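Local coordinates for DUF4393 domain-containing protein (Alcanivorax borkumensis, PDB 3H35) that is of unknown function but belongs to the abortive infection alpha family and so may take part in phage defence, at residues A[86-91]-A[146-151]. Sequence-based numbering, arbitrary orientation.
With EDO (1,2-ethanediol), chain D.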
# COMPACT_ATOMS: atom_id res chain seq x y z
N GLU A 86 -5.72 -11.10 5.98
CA GLU A 86 -4.80 -10.01 5.62
C GLU A 86 -3.80 -9.63 6.70
O GLU A 86 -4.03 -9.82 7.89
CB GLU A 86 -5.60 -8.78 5.19
CG GLU A 86 -6.02 -8.80 3.70
CD GLU A 86 -6.87 -7.58 3.32
OE1 GLU A 86 -7.35 -6.87 4.26
OE2 GLU A 86 -7.05 -7.34 2.08
N VAL A 87 -2.70 -9.03 6.26
CA VAL A 87 -1.64 -8.56 7.16
C VAL A 87 -2.11 -7.28 7.88
O VAL A 87 -2.52 -6.33 7.24
CB VAL A 87 -0.33 -8.24 6.38
CG1 VAL A 87 0.58 -7.38 7.22
CG2 VAL A 87 0.36 -9.53 5.89
N LEU A 88 -2.06 -7.26 9.21
CA LEU A 88 -2.51 -6.09 9.94
C LEU A 88 -1.40 -5.26 10.56
O LEU A 88 -1.59 -4.10 10.75
CB LEU A 88 -3.47 -6.49 11.06
CG LEU A 88 -4.80 -7.05 10.58
CD1 LEU A 88 -5.72 -7.32 11.74
CD2 LEU A 88 -5.45 -6.09 9.58
N TYR A 89 -0.27 -5.87 10.91
CA TYR A 89 0.69 -5.25 11.77
C TYR A 89 1.95 -6.06 11.67
O TYR A 89 1.89 -7.27 11.54
CB TYR A 89 0.20 -5.27 13.23
CG TYR A 89 1.05 -4.49 14.24
CD1 TYR A 89 0.79 -3.16 14.48
CD2 TYR A 89 2.06 -5.10 15.01
CE1 TYR A 89 1.50 -2.45 15.40
CE2 TYR A 89 2.80 -4.36 15.95
CZ TYR A 89 2.48 -3.05 16.12
OH TYR A 89 3.15 -2.25 17.03
N ARG A 90 3.08 -5.39 11.70
CA ARG A 90 4.35 -6.07 11.61
C ARG A 90 5.32 -5.50 12.62
O ARG A 90 5.29 -4.31 12.89
CB ARG A 90 4.91 -6.03 10.21
CG ARG A 90 4.25 -7.04 9.33
CD ARG A 90 4.81 -7.12 7.92
NE ARG A 90 4.61 -8.47 7.39
CZ ARG A 90 4.26 -8.76 6.14
NH1 ARG A 90 4.03 -7.80 5.26
NH2 ARG A 90 4.12 -10.03 5.80
N TYR A 91 6.15 -6.38 13.19
CA TYR A 91 7.07 -6.03 14.25
C TYR A 91 8.39 -6.74 14.03
O TYR A 91 8.44 -7.84 13.52
CB TYR A 91 6.47 -6.38 15.64
CG TYR A 91 7.29 -5.87 16.79
CD1 TYR A 91 7.08 -4.58 17.32
CD2 TYR A 91 8.31 -6.64 17.33
CE1 TYR A 91 7.86 -4.10 18.37
CE2 TYR A 91 9.11 -6.16 18.38
CZ TYR A 91 8.88 -4.89 18.89
OH TYR A 91 9.68 -4.43 19.93
N ALA A 146 -3.01 -7.17 21.56
CA ALA A 146 -4.18 -7.17 22.38
C ALA A 146 -5.22 -6.18 21.82
O ALA A 146 -6.38 -6.52 21.73
CB ALA A 146 -3.84 -6.90 23.87
N GLU A 147 -4.81 -5.00 21.36
CA GLU A 147 -5.78 -4.07 20.78
C GLU A 147 -6.49 -4.67 19.57
O GLU A 147 -7.72 -4.58 19.42
CB GLU A 147 -5.12 -2.78 20.34
CG GLU A 147 -4.53 -1.92 21.46
CD GLU A 147 -3.86 -0.65 20.89
OE1 GLU A 147 -4.33 -0.11 19.85
OE2 GLU A 147 -2.87 -0.18 21.49
N LEU A 148 -5.70 -5.31 18.71
CA LEU A 148 -6.24 -5.91 17.49
C LEU A 148 -7.13 -7.11 17.79
O LEU A 148 -8.13 -7.33 17.07
CB LEU A 148 -5.11 -6.31 16.54
CG LEU A 148 -4.44 -5.14 15.85
CD1 LEU A 148 -3.13 -5.55 15.20
CD2 LEU A 148 -5.39 -4.52 14.82
N GLN A 149 -6.80 -7.89 18.82
CA GLN A 149 -7.64 -9.06 19.14
C GLN A 149 -9.04 -8.68 19.56
O GLN A 149 -9.94 -9.44 19.34
CB GLN A 149 -7.06 -9.96 20.21
CG GLN A 149 -5.77 -10.73 19.82
CD GLN A 149 -5.07 -11.39 21.03
OE1 GLN A 149 -5.19 -10.90 22.17
NE2 GLN A 149 -4.30 -12.45 20.79
N ILE A 150 -9.25 -7.53 20.17
CA ILE A 150 -10.62 -7.14 20.57
C ILE A 150 -11.64 -7.32 19.43
O ILE A 150 -12.71 -7.90 19.62
CB ILE A 150 -10.69 -5.68 21.03
CG1 ILE A 150 -9.78 -5.46 22.26
CG2 ILE A 150 -12.15 -5.27 21.35
CD1 ILE A 150 -9.77 -4.01 22.75
N HIS A 151 -11.28 -6.87 18.24
CA HIS A 151 -12.21 -6.90 17.12
C HIS A 151 -11.91 -7.96 16.05
O HIS A 151 -12.77 -8.22 15.19
CB HIS A 151 -12.20 -5.53 16.44
CG HIS A 151 -12.51 -4.42 17.39
ND1 HIS A 151 -13.75 -4.28 17.99
CD2 HIS A 151 -11.72 -3.46 17.92
CE1 HIS A 151 -13.71 -3.25 18.81
NE2 HIS A 151 -12.50 -2.73 18.77
C1 EDO D . 2.87 -3.89 7.83
O1 EDO D . 1.77 -3.21 8.45
C2 EDO D . 2.66 -4.12 6.35
O2 EDO D . 3.28 -5.35 6.01
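Leu-88 and Tyr-89, on strand 87-91, meet Leu-148 of helix 139-151 through side chains alone: the backbones stay well apart, the nearest CA pair, Leu-88 and Leu-148, being 8.4 Å from each other. Both strand residues direct their CB toward the helix although they are consecutive, which a regular strand would not allow. The cause is a classic beta bulge, in which Leu-88 and Tyr-89 share Leu-76 of strand 71-77 as backbone partner; Leu-88 takes a psi of -29°, far from extended values. Leu-148 divides its two methyls between the pair. CD1 reaches Tyr-89 CB at 3.9 Å, touching the root of the side chain and lying oblique to the ring, while CD2 meets Leu-88 CD1 at 4.2 Å as the two leucine side chains lie alongside each other, pointing opposite ways. With Tyr-89 CG placed anti to the backbone N (chi1 -173°), the ring leads away from the Leu-148 methyl and touches Phe-141 and Ala-144, earlier on the same helix. Arg-90 turns away from the helix, and its NH1 donates to O2 of a 1,2-ethanediol, presumably picked up during crystallisation, at 2.7 Å. Summed over both sides, 115 Å² is buried between 86-91, on an outermost strand of the chain's antiparallel sheet, and 146-151. Pro-166 and Leu-167 of the second subunit pack on Leu-148 and Tyr-89 respectively, while Ala-107 of helix 106-115 touches Tyr-89 and Leu-76 of strand 71-77 touches Leu-148.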